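Local coordinates for tryptophan--tRNA ligase (Campylobacter jejuni subsp. jejuni, PDB 3TZL), which probably charges tRNA(Trp) with tryptophan at the expense of ATP, working as a homodimeric class I aminoacyl-tRNA synthetase, at residues I41-A46 and W80-V85; V85-E90 and K304-A309; S126-M131 and I150-I155; D134-D139 and E169-P174. All blocks are in the same frame, centred on the assembly; numbering follows the deposited sequence.

Contact 1. Residues I41-A46 and W80-V85. With TRP (tryptophan), chain J.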
# COMPACT_ATOMS: atom_id res chain seq x y z
N ILE B 41 -14.80 -6.79 -7.33
CA ILE B 41 -14.40 -7.94 -6.54
C ILE B 41 -13.18 -7.51 -5.73
O ILE B 41 -12.13 -7.23 -6.29
CB ILE B 41 -14.00 -9.13 -7.44
CG1 ILE B 41 -15.13 -9.48 -8.42
CG2 ILE B 41 -13.63 -10.35 -6.60
CD1 ILE B 41 -16.40 -9.89 -7.70
N ALA B 42 -13.32 -7.45 -4.42
CA ALA B 42 -12.30 -6.85 -3.58
C ALA B 42 -11.22 -7.85 -3.29
O ALA B 42 -11.11 -8.31 -2.16
CB ALA B 42 -12.92 -6.36 -2.26
N ASN B 43 -10.42 -8.18 -4.29
CA ASN B 43 -9.43 -9.23 -4.08
C ASN B 43 -8.20 -8.83 -3.24
O ASN B 43 -7.60 -9.70 -2.61
CB ASN B 43 -9.04 -9.96 -5.39
CG ASN B 43 -8.31 -9.08 -6.40
OD1 ASN B 43 -8.59 -7.89 -6.53
ND2 ASN B 43 -7.39 -9.69 -7.16
N TYR B 44 -7.84 -7.54 -3.21
CA TYR B 44 -6.72 -7.15 -2.32
C TYR B 44 -7.13 -7.42 -0.88
O TYR B 44 -6.36 -7.98 -0.10
CB TYR B 44 -6.33 -5.67 -2.45
CG TYR B 44 -5.50 -5.33 -3.67
CD1 TYR B 44 -4.49 -6.17 -4.11
CD2 TYR B 44 -5.73 -4.17 -4.38
CE1 TYR B 44 -3.72 -5.84 -5.22
CE2 TYR B 44 -4.98 -3.83 -5.49
CZ TYR B 44 -3.98 -4.66 -5.91
OH TYR B 44 -3.25 -4.29 -7.02
N HIS B 45 -8.35 -7.04 -0.55
CA HIS B 45 -8.87 -7.23 0.81
C HIS B 45 -8.96 -8.69 1.22
O HIS B 45 -8.83 -9.01 2.39
CB HIS B 45 -10.24 -6.56 0.96
CG HIS B 45 -10.19 -5.06 0.96
ND1 HIS B 45 -9.95 -4.32 2.10
CD2 HIS B 45 -10.35 -4.16 -0.04
CE1 HIS B 45 -9.95 -3.04 1.80
NE2 HIS B 45 -10.20 -2.91 0.51
N ALA B 46 -9.17 -9.59 0.26
CA ALA B 46 -9.28 -11.01 0.62
C ALA B 46 -7.93 -11.53 1.06
O ALA B 46 -7.85 -12.60 1.68
CB ALA B 46 -9.83 -11.84 -0.53
N TRP B 80 -15.48 -4.61 -11.95
CA TRP B 80 -14.09 -4.96 -12.17
C TRP B 80 -13.49 -5.68 -10.99
O TRP B 80 -14.12 -5.81 -9.95
CB TRP B 80 -13.26 -3.70 -12.53
CG TRP B 80 -12.91 -2.79 -11.39
CD1 TRP B 80 -11.70 -2.69 -10.77
CD2 TRP B 80 -13.78 -1.84 -10.74
NE1 TRP B 80 -11.76 -1.74 -9.77
CE2 TRP B 80 -13.03 -1.21 -9.74
CE3 TRP B 80 -15.12 -1.48 -10.91
CZ2 TRP B 80 -13.57 -0.22 -8.91
CZ3 TRP B 80 -15.65 -0.50 -10.09
CH2 TRP B 80 -14.88 0.12 -9.10
N LEU B 81 -12.29 -6.20 -11.20
CA LEU B 81 -11.52 -6.90 -10.18
C LEU B 81 -10.55 -5.87 -9.61
O LEU B 81 -9.78 -5.26 -10.34
CB LEU B 81 -10.74 -8.04 -10.83
CG LEU B 81 -9.81 -8.89 -9.96
CD1 LEU B 81 -10.65 -9.68 -9.00
CD2 LEU B 81 -9.00 -9.82 -10.86
N GLN B 82 -10.59 -5.68 -8.30
CA GLN B 82 -9.91 -4.57 -7.65
C GLN B 82 -8.45 -4.40 -8.08
O GLN B 82 -8.01 -3.30 -8.42
CB GLN B 82 -9.96 -4.80 -6.14
CG GLN B 82 -9.45 -3.65 -5.31
CD GLN B 82 -9.40 -4.03 -3.87
OE1 GLN B 82 -9.41 -5.22 -3.54
NE2 GLN B 82 -9.38 -3.03 -3.00
N SER B 83 -7.72 -5.50 -8.09
CA SER B 83 -6.31 -5.50 -8.46
C SER B 83 -5.99 -5.18 -9.92
O SER B 83 -4.82 -5.11 -10.29
CB SER B 83 -5.72 -6.86 -8.11
OG SER B 83 -6.26 -7.85 -8.97
N ASP B 84 -7.00 -4.99 -10.78
CA ASP B 84 -6.71 -4.62 -12.16
C ASP B 84 -6.55 -3.11 -12.26
O ASP B 84 -6.05 -2.61 -13.27
CB ASP B 84 -7.80 -5.08 -13.15
CG ASP B 84 -7.75 -6.58 -13.45
OD1 ASP B 84 -6.70 -7.22 -13.26
OD2 ASP B 84 -8.79 -7.12 -13.89
N VAL B 85 -7.01 -2.39 -11.25
CA VAL B 85 -6.83 -0.94 -11.25
C VAL B 85 -5.81 -0.60 -10.17
O VAL B 85 -6.15 -0.41 -9.00
CB VAL B 85 -8.16 -0.18 -11.08
CG1 VAL B 85 -7.93 1.32 -11.10
CG2 VAL B 85 -9.12 -0.57 -12.19
N TRP J . -14.90 -4.32 3.51
CA TRP J . -16.00 -4.78 2.65
C TRP J . -16.59 -6.09 3.17
O TRP J . -17.65 -6.54 2.72
CB TRP J . -15.54 -4.94 1.19
CG TRP J . -15.02 -3.66 0.62
CD1 TRP J . -13.72 -3.34 0.31
CD2 TRP J . -15.80 -2.49 0.34
NE1 TRP J . -13.65 -2.05 -0.17
CE2 TRP J . -14.91 -1.50 -0.15
CE3 TRP J . -17.16 -2.18 0.46
CZ2 TRP J . -15.35 -0.24 -0.53
CZ3 TRP J . -17.59 -0.92 0.09
CH2 TRP J . -16.69 0.04 -0.41
OXT TRP J . -15.99 -6.72 4.05

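Contact 2. Residues V85-E90 and K304-A309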
# COMPACT_ATOMS: atom_id res chain seq x y z
N VAL B 85 -7.01 -2.39 -11.25
CA VAL B 85 -6.83 -0.94 -11.25
C VAL B 85 -5.81 -0.60 -10.17
O VAL B 85 -6.15 -0.41 -9.00
CB VAL B 85 -8.16 -0.18 -11.08
CG1 VAL B 85 -7.93 1.32 -11.10
CG2 VAL B 85 -9.12 -0.57 -12.19
N LYS B 86 -4.54 -0.57 -10.58
CA LYS B 86 -3.44 -0.53 -9.64
C LYS B 86 -3.32 0.80 -8.92
O LYS B 86 -2.68 0.87 -7.88
CB LYS B 86 -2.12 -0.84 -10.34
CG LYS B 86 -2.09 -2.13 -11.13
CD LYS B 86 -2.10 -3.33 -10.23
CE LYS B 86 -1.67 -4.54 -11.04
NZ LYS B 86 -1.99 -5.72 -10.21
N GLU B 87 -3.91 1.85 -9.50
CA GLU B 87 -3.89 3.19 -8.91
C GLU B 87 -4.31 3.16 -7.45
O GLU B 87 -3.80 3.93 -6.63
CB GLU B 87 -4.82 4.15 -9.66
CG GLU B 87 -4.25 4.68 -10.99
CD GLU B 87 -4.25 3.65 -12.14
OE1 GLU B 87 -4.82 2.55 -11.99
OE2 GLU B 87 -3.64 3.96 -13.19
N VAL B 88 -5.20 2.24 -7.10
CA VAL B 88 -5.69 2.17 -5.73
C VAL B 88 -4.60 1.96 -4.68
O VAL B 88 -4.70 2.46 -3.56
CB VAL B 88 -6.85 1.15 -5.54
CG1 VAL B 88 -6.32 -0.30 -5.50
CG2 VAL B 88 -7.62 1.50 -4.29
N MSE B 89 -3.53 1.24 -5.05
CA MSE B 89 -2.40 1.01 -4.15
C MSE B 89 -1.61 2.28 -3.88
O MSE B 89 -1.17 2.53 -2.76
CB MSE B 89 -1.45 -0.02 -4.74
CG MSE B 89 -2.02 -1.39 -4.78
SE MSE B 89 -1.73 -2.28 -3.07
CE MSE B 89 -2.90 -1.46 -1.82
N GLU B 90 -1.42 3.06 -4.92
CA GLU B 90 -0.72 4.32 -4.80
C GLU B 90 -1.53 5.27 -3.93
O GLU B 90 -0.99 5.91 -3.04
CB GLU B 90 -0.47 4.91 -6.18
CG GLU B 90 0.59 6.01 -6.18
CD GLU B 90 1.27 6.14 -7.52
OE1 GLU B 90 2.53 6.13 -7.56
OE2 GLU B 90 0.55 6.26 -8.54
N LYS B 304 -13.14 1.11 -17.74
CA LYS B 304 -14.05 2.19 -17.38
C LYS B 304 -13.68 2.76 -16.01
O LYS B 304 -13.68 3.97 -15.81
CB LYS B 304 -15.50 1.69 -17.40
CG LYS B 304 -16.02 1.38 -18.82
CD LYS B 304 -17.54 1.26 -18.86
CE LYS B 304 -18.03 -0.06 -18.24
NZ LYS B 304 -19.53 -0.11 -18.28
N ALA B 305 -13.33 1.88 -15.08
CA ALA B 305 -12.96 2.31 -13.75
C ALA B 305 -11.59 2.99 -13.78
O ALA B 305 -11.39 4.02 -13.15
CB ALA B 305 -12.95 1.15 -12.78
N ARG B 306 -10.65 2.41 -14.54
CA ARG B 306 -9.28 2.94 -14.65
C ARG B 306 -9.23 4.36 -15.22
O ARG B 306 -8.41 5.17 -14.82
CB ARG B 306 -8.40 1.98 -15.47
CG ARG B 306 -7.00 2.47 -15.80
CD ARG B 306 -6.24 1.44 -16.67
NE ARG B 306 -6.21 0.11 -16.05
CZ ARG B 306 -6.78 -0.97 -16.58
NH1 ARG B 306 -6.72 -2.14 -15.96
NH2 ARG B 306 -7.40 -0.87 -17.74
N LYS B 307 -10.13 4.68 -16.14
CA LYS B 307 -10.13 6.01 -16.73
C LYS B 307 -10.46 7.02 -15.65
O LYS B 307 -9.89 8.10 -15.60
CB LYS B 307 -11.16 6.12 -17.85
CG LYS B 307 -11.30 7.53 -18.45
CD LYS B 307 -12.38 7.49 -19.53
CE LYS B 307 -12.68 8.86 -20.13
NZ LYS B 307 -11.60 9.32 -21.04
N ILE B 308 -11.39 6.64 -14.78
CA ILE B 308 -11.80 7.51 -13.70
C ILE B 308 -10.69 7.62 -12.67
O ILE B 308 -10.38 8.72 -12.20
CB ILE B 308 -13.10 6.99 -13.07
CG1 ILE B 308 -14.25 7.25 -14.03
CG2 ILE B 308 -13.37 7.67 -11.73
CD1 ILE B 308 -15.53 6.52 -13.67
N ALA B 309 -10.08 6.48 -12.35
CA ALA B 309 -8.95 6.46 -11.41
C ALA B 309 -7.78 7.29 -11.92
O ALA B 309 -7.12 7.97 -11.13
CB ALA B 309 -8.49 5.04 -11.11
O HOH W 1 -4.32 0.12 -13.68

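Contact 3. Residues S126-M131 and I150-I155. With TRP (tryptophan), chain J.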
# COMPACT_ATOMS: atom_id res chain seq x y z
N SER B 126 -4.47 -2.06 8.67
CA SER B 126 -4.41 -1.06 7.61
C SER B 126 -5.56 -1.11 6.61
O SER B 126 -5.76 -0.16 5.85
CB SER B 126 -3.10 -1.20 6.84
OG SER B 126 -1.99 -1.15 7.71
N TYR B 127 -6.31 -2.19 6.58
CA TYR B 127 -7.32 -2.30 5.53
C TYR B 127 -8.41 -1.22 5.45
O TYR B 127 -8.90 -0.96 4.36
CB TYR B 127 -7.89 -3.71 5.41
CG TYR B 127 -9.16 -3.99 6.16
CD1 TYR B 127 -10.41 -3.65 5.63
CD2 TYR B 127 -9.12 -4.64 7.37
CE1 TYR B 127 -11.58 -3.94 6.32
CE2 TYR B 127 -10.28 -4.93 8.07
CZ TYR B 127 -11.50 -4.58 7.55
OH TYR B 127 -12.62 -4.90 8.28
N PRO B 128 -8.79 -0.59 6.59
CA PRO B 128 -9.70 0.56 6.45
C PRO B 128 -9.13 1.69 5.59
O PRO B 128 -9.92 2.42 5.00
CB PRO B 128 -9.84 1.07 7.90
CG PRO B 128 -9.64 -0.16 8.73
CD PRO B 128 -8.59 -0.95 8.01
N VAL B 129 -7.80 1.83 5.53
CA VAL B 129 -7.21 2.84 4.66
C VAL B 129 -7.33 2.44 3.18
O VAL B 129 -7.61 3.28 2.32
CB VAL B 129 -5.72 3.14 5.01
CG1 VAL B 129 -5.21 4.32 4.20
CG2 VAL B 129 -5.56 3.44 6.49
N LEU B 130 -7.13 1.16 2.89
CA LEU B 130 -7.20 0.70 1.51
C LEU B 130 -8.64 0.83 1.05
O LEU B 130 -8.92 1.30 -0.06
CB LEU B 130 -6.71 -0.74 1.38
CG LEU B 130 -6.89 -1.37 -0.02
CD1 LEU B 130 -6.25 -0.54 -1.13
CD2 LEU B 130 -6.32 -2.77 -0.01
N MSE B 131 -9.55 0.43 1.93
CA MSE B 131 -10.98 0.61 1.68
C MSE B 131 -11.34 2.09 1.48
O MSE B 131 -12.20 2.41 0.67
CB MSE B 131 -11.78 0.05 2.85
CG MSE B 131 -13.26 0.35 2.80
SE MSE B 131 -14.23 -0.94 3.93
CE MSE B 131 -16.07 -0.35 3.60
N ILE B 150 -20.07 0.45 8.78
CA ILE B 150 -20.37 1.88 8.88
C ILE B 150 -19.16 2.68 9.34
O ILE B 150 -18.86 3.74 8.80
CB ILE B 150 -21.51 2.18 9.87
CG1 ILE B 150 -22.76 1.38 9.51
CG2 ILE B 150 -21.82 3.67 9.86
CD1 ILE B 150 -23.23 1.63 8.13
N GLN B 151 -18.48 2.17 10.35
CA GLN B 151 -17.31 2.85 10.88
C GLN B 151 -16.25 3.03 9.81
O GLN B 151 -15.60 4.07 9.72
CB GLN B 151 -16.77 2.09 12.09
CG GLN B 151 -15.75 2.88 12.89
CD GLN B 151 -15.10 2.02 13.95
OE1 GLN B 151 -14.97 0.81 13.79
NE2 GLN B 151 -14.68 2.65 15.04
N HIS B 152 -16.07 2.03 8.96
CA HIS B 152 -15.10 2.14 7.88
C HIS B 152 -15.38 3.32 6.94
O HIS B 152 -14.46 4.02 6.54
CB HIS B 152 -15.01 0.83 7.11
CG HIS B 152 -14.43 -0.29 7.91
ND1 HIS B 152 -14.73 -1.61 7.68
CD2 HIS B 152 -13.56 -0.27 8.95
CE1 HIS B 152 -14.07 -2.36 8.54
NE2 HIS B 152 -13.35 -1.58 9.32
N VAL B 153 -16.65 3.53 6.61
CA VAL B 153 -17.02 4.64 5.73
C VAL B 153 -16.77 5.98 6.42
O VAL B 153 -16.30 6.93 5.78
CB VAL B 153 -18.48 4.52 5.31
CG1 VAL B 153 -18.86 5.67 4.38
CG2 VAL B 153 -18.73 3.16 4.65
N GLU B 154 -17.06 6.05 7.72
CA GLU B 154 -16.75 7.22 8.53
C GLU B 154 -15.25 7.52 8.54
O GLU B 154 -14.83 8.68 8.46
CB GLU B 154 -17.25 7.02 9.96
CG GLU B 154 -18.77 6.97 10.08
CD GLU B 154 -19.23 6.71 11.50
OE1 GLU B 154 -18.38 6.38 12.35
OE2 GLU B 154 -20.44 6.83 11.77
N ILE B 155 -14.45 6.47 8.65
CA ILE B 155 -13.01 6.64 8.56
C ILE B 155 -12.63 7.23 7.20
O ILE B 155 -11.82 8.16 7.12
CB ILE B 155 -12.28 5.31 8.77
CG1 ILE B 155 -12.23 4.98 10.26
CG2 ILE B 155 -10.89 5.35 8.19
CD1 ILE B 155 -11.99 3.51 10.54
N TRP J . -14.90 -4.32 3.51
CA TRP J . -16.00 -4.78 2.65
C TRP J . -16.59 -6.09 3.17
O TRP J . -17.65 -6.54 2.72
CB TRP J . -15.54 -4.94 1.19
CG TRP J . -15.02 -3.66 0.62
CD1 TRP J . -13.72 -3.34 0.31
CD2 TRP J . -15.80 -2.49 0.34
NE1 TRP J . -13.65 -2.05 -0.17
CE2 TRP J . -14.91 -1.50 -0.15
CE3 TRP J . -17.16 -2.18 0.46
CZ2 TRP J . -15.35 -0.24 -0.53
CZ3 TRP J . -17.59 -0.92 0.09
CH2 TRP J . -16.69 0.04 -0.41
OXT TRP J . -15.99 -6.72 4.05
O HOH W 2 -12.68 3.01 4.79

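Contact 4. Residues D134-D139 and E169-P174. With TRP (tryptophan), chain J.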
# COMPACT_ATOMS: atom_id res chain seq x y z
N ASP B 134 -10.41 2.78 -2.01
CA ASP B 134 -11.44 2.24 -2.91
C ASP B 134 -12.56 3.24 -3.08
O ASP B 134 -12.97 3.54 -4.19
CB ASP B 134 -12.06 0.97 -2.32
CG ASP B 134 -11.09 -0.20 -2.28
OD1 ASP B 134 -10.29 -0.36 -3.23
OD2 ASP B 134 -11.14 -0.96 -1.29
N ILE B 135 -13.06 3.75 -1.97
CA ILE B 135 -14.18 4.68 -1.98
C ILE B 135 -13.84 6.04 -2.61
O ILE B 135 -14.55 6.52 -3.50
CB ILE B 135 -14.71 4.85 -0.55
CG1 ILE B 135 -15.17 3.49 -0.01
CG2 ILE B 135 -15.81 5.89 -0.51
CD1 ILE B 135 -15.33 3.44 1.48
N LEU B 136 -12.73 6.63 -2.18
CA LEU B 136 -12.38 8.01 -2.56
C LEU B 136 -11.87 8.14 -3.99
O LEU B 136 -12.08 9.17 -4.63
CB LEU B 136 -11.33 8.59 -1.61
CG LEU B 136 -11.71 8.67 -0.13
CD1 LEU B 136 -10.63 9.31 0.73
CD2 LEU B 136 -13.02 9.39 0.03
N LEU B 137 -11.16 7.13 -4.46
CA LEU B 137 -10.62 7.11 -5.83
C LEU B 137 -11.71 7.40 -6.87
O LEU B 137 -11.46 8.12 -7.84
CB LEU B 137 -9.93 5.77 -6.12
CG LEU B 137 -9.23 5.53 -7.47
CD1 LEU B 137 -8.13 6.57 -7.78
CD2 LEU B 137 -8.64 4.13 -7.50
N PHE B 138 -12.92 6.91 -6.63
CA PHE B 138 -14.02 7.02 -7.61
C PHE B 138 -15.09 8.07 -7.33
O PHE B 138 -16.13 8.06 -7.97
CB PHE B 138 -14.66 5.64 -7.80
CG PHE B 138 -13.67 4.61 -8.22
CD1 PHE B 138 -13.23 4.55 -9.54
CD2 PHE B 138 -13.12 3.75 -7.31
CE1 PHE B 138 -12.30 3.63 -9.93
CE2 PHE B 138 -12.16 2.83 -7.69
CZ PHE B 138 -11.75 2.78 -9.01
N ASP B 139 -14.80 9.00 -6.42
CA ASP B 139 -15.75 10.02 -6.02
C ASP B 139 -17.12 9.45 -5.60
O ASP B 139 -18.15 10.03 -5.91
CB ASP B 139 -15.93 11.10 -7.10
CG ASP B 139 -14.77 12.08 -7.13
OD1 ASP B 139 -14.70 12.97 -6.25
OD2 ASP B 139 -13.91 11.95 -8.03
N GLU B 169 -10.44 21.01 -3.02
CA GLU B 169 -11.53 20.10 -3.34
C GLU B 169 -11.02 18.88 -4.09
O GLU B 169 -11.07 18.82 -5.31
CB GLU B 169 -12.59 20.80 -4.20
CG GLU B 169 -13.47 21.80 -3.45
CD GLU B 169 -14.28 22.68 -4.40
OE1 GLU B 169 -14.38 22.35 -5.60
OE2 GLU B 169 -14.82 23.72 -3.94
N ILE B 170 -10.53 17.91 -3.35
CA ILE B 170 -9.98 16.73 -3.98
C ILE B 170 -11.03 15.62 -4.01
O ILE B 170 -11.25 14.99 -5.05
CB ILE B 170 -8.72 16.21 -3.26
CG1 ILE B 170 -7.65 17.30 -3.14
CG2 ILE B 170 -8.16 15.03 -4.00
CD1 ILE B 170 -7.32 17.99 -4.46
N PHE B 171 -11.66 15.39 -2.87
CA PHE B 171 -12.54 14.23 -2.70
C PHE B 171 -13.97 14.57 -2.39
O PHE B 171 -14.25 15.52 -1.66
CB PHE B 171 -12.02 13.31 -1.59
CG PHE B 171 -10.76 12.61 -1.95
CD1 PHE B 171 -10.67 11.90 -3.13
CD2 PHE B 171 -9.67 12.65 -1.09
CE1 PHE B 171 -9.50 11.26 -3.46
CE2 PHE B 171 -8.50 12.00 -1.41
CZ PHE B 171 -8.40 11.31 -2.60
N THR B 172 -14.87 13.76 -2.91
CA THR B 172 -16.26 13.85 -2.52
C THR B 172 -16.39 13.17 -1.16
O THR B 172 -15.73 12.18 -0.91
CB THR B 172 -17.14 13.14 -3.55
OG1 THR B 172 -17.04 13.83 -4.80
CG2 THR B 172 -18.60 13.08 -3.09
N LEU B 173 -17.23 13.71 -0.28
CA LEU B 173 -17.46 13.06 1.01
C LEU B 173 -18.48 11.94 0.86
O LEU B 173 -19.62 12.19 0.50
CB LEU B 173 -17.96 14.08 2.04
CG LEU B 173 -17.00 15.24 2.32
CD1 LEU B 173 -17.58 16.16 3.41
CD2 LEU B 173 -15.60 14.75 2.67
N PRO B 174 -18.07 10.70 1.13
CA PRO B 174 -18.98 9.56 0.98
C PRO B 174 -19.89 9.36 2.18
O PRO B 174 -19.61 9.85 3.27
CB PRO B 174 -18.01 8.39 0.88
CG PRO B 174 -16.85 8.83 1.76
CD PRO B 174 -16.70 10.28 1.47
N TRP J . -14.90 -4.32 3.51
CA TRP J . -16.00 -4.78 2.65
C TRP J . -16.59 -6.09 3.17
O TRP J . -17.65 -6.54 2.72
CB TRP J . -15.54 -4.94 1.19
CG TRP J . -15.02 -3.66 0.62
CD1 TRP J . -13.72 -3.34 0.31
CD2 TRP J . -15.80 -2.49 0.34
NE1 TRP J . -13.65 -2.05 -0.17
CE2 TRP J . -14.91 -1.50 -0.15
CE3 TRP J . -17.16 -2.18 0.46
CZ2 TRP J . -15.35 -0.24 -0.53
CZ3 TRP J . -17.59 -0.92 0.09
CH2 TRP J . -16.69 0.04 -0.41
OXT TRP J . -15.99 -6.72 4.05
O HOH W 3 -14.02 11.13 -3.63

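Contact 1. Residues I41-A46 and W80-V85
Asn-43 and Ser-83 are joined by a pair of hydrogen bonds. ND2 of Asn-43 donates within its amide plane to Ser-83 OG (2.8 Å), while OD1 of Asn-43 takes the backbone N-H of Ser-83 on a lone pair (3.0 Å). The Asn-43 amide is turned there because CG stands between backbone N and carbonyl carbon (chi1 66°). The main chains add the parallel-strand bonds Ile-41 N to Trp-80 O and Gln-82 N to Ile-41 O. Gln-82 then reaches out with an extended chain, and its OE1 accepts from Tyr-44 N (2.8 Å), the donor lying well out of the carbonyl plane.

Carbon contacts lie alongside. CD1 of Leu-81 rests on Ile-41 CB at 3.7 Å, and Ser-83 CB makes a CH-pi contact over the Tyr-44 ring, 3.9 Å from its centroid; the phenol itself bonds Glu-90 of the second subunit. His-45 turns a ring face to the ligand, its CD2 3.5 Å from CD1 of the bound tryptophan.

A glutamine suits position 82 because its amide both accepts and donates: NE2 bonds Asp-134 OD1 while His-45 NE2 bonds OD2, so a first-shell histidine and a second-shell glutamine would together restrain the rotation of the carboxylate that receives the indole N-H.

Contact 2. Residues V85-E90 and K304-A309
Val-85 holds CG1 anti to its backbone N (chi1 -179°), a rotation that spreads both methyls over the helix opposite: CG1 touches Ala-309 CB at 3.8 Å, and CG2 reaches Ala-305 CB and the backbone N of Arg-306. Glu-87 sets CG beside its own N (chi1 -78°) and bends about the CB-CG bond (chi2 74°), which turns its carboxylate back toward Lys-86 N while leaving CB against Ala-309 CB at 4.0 Å. The methyl of Ala-309 is thus shared by valine and glutamate, and residues as small as Ala-305 and Ala-309 let the helix come close, with the CA atoms of Val-85 and Arg-306 5.7 Å apart.

In the fold, the turn that leaves strand 78-81 of the parallel sheet for helix 87-96 is here covered by helix 291-320, the last of the chain. Trp-80 also packs on Ala-305, and Leu-137 on Ala-309, so the same row of alanines lies along the Rossmann-fold catalytic core of class I synthetases.

No direct hydrogen bond crosses the contact; one water does the work. It accepts from Lys-86 N and, at the edge of the guanidinium, from Arg-306 NE (3.0 Å), and donates to Glu-87 OE1 (3.0 Å). Glu-87 OE1 and Arg-306 NE stay 4.9 Å apart; the water bridges them, and their opposite charges may favour each other without direct contact. Arg-306 has a firmer partner for NH1 in the carbonyl of Asp-84, and Lys-86 extends away to meet Glu-90 of the second subunit.

Contact 3. Residues S126-M131 and I150-I155
His-152 drives its imidazole into the angle between the two helices, meeting Tyr-127, Pro-128 and Met-131. The ring of Tyr-127 lies obliquely to it, centroids 5.1 Å apart and planes at 72°. The imidazole nitrogens are both engaged, ND1 with Gln-149 OE1 and NE2 with Ser-109 OG, which fixes the turn of a ring that would otherwise be costly to bury.

Pro-128 brings CG of its pyrrolidine obliquely to the same imidazole, 3.9 Å from His-152 CD2, and its CB meets Ile-155 CD1. Lacking an N-H, proline fits here where helix 122-137 is kinked. Its carbonyl is joined to that of His-152 by a water that donates to both, at 2.8 Å from Pro-128 O and 2.7 Å from His-152 O.

Met-131, a selenomethionine, is extended, with CG anti to the backbone N (chi1 172°). That carries SE to 3.7 Å from His-152 CB and 3.5 Å from the amino N of the bound tryptophan, while CE approaches the indole CE3.

The helix segments cross at -66°, their axes 9.2 Å apart; helix 122-137 lines the tryptophan pocket through Met-131, and segment 150-155 backs it. Gln-149, which His-152 holds, also bonds the ligand, making the histidine a second-shell residue of the amino-acid site.

Contact 4. Residues D134-D139 and E169-P174
Leu-136 and Phe-171 form the centre of the apolar packing. Leu-136 CB lies over one face of the phenyl ring in a CH-pi contact, 3.8 Å from its centroid, and Ile-170 CG2 covers the opposite face, so the ring is sandwiched between aliphatic groups. Beside it Ile-135 CG2 meets Pro-174 CB at 3.6 Å; CG2 is anti to the backbone N, leaving CG1 on the other branch to reach the indole of the bound tryptophan. A branched side chain suits a place that must face both loop and ligand.

Polar contacts gather at Asp-139. Thr-172 OG1 donates to OD1 on its anti side (2.9 Å), and the Thr-172 N-H adds a weak bond to the same oxygen. OD2 forms a salt bridge with Lys-312 on the last helix. A water accepts from Thr-172 N (2.9 Å) and lies near Leu-136 O, linking the loop to the carbonyl end of helix 122-137.

Nearer the ligand on the same helix, Asp-134 OD2 accepts the indole NE1 of the tryptophan at 3.0 Å with an almost straight N-H...O angle of 170°. A carboxylate that reads the indole N-H is characteristic of the tryptophan site of bacterial TrpRS.

Overall arrangement
Along the chain, contact 1 closes before the others open, contacts 3 and 4 alternate their segments, and both are nested in the long loop closed by contact 2. Contacts 1 and 2 share Val-85, and their centres lie about 11 Å apart where strand 78-81 turns into helix 87-96. Contacts 3 and 4, with centres about 13 Å apart, use successive parts of helix 122-137. That helix brings contacts 1, 3 and 4 together around the bound tryptophan, while contact 2 ties the last helix, 291-320, to the core. Because contacts 1 and 3 touch both the tryptophan and the second subunit, the amino-acid pocket is built close to the dimer interface.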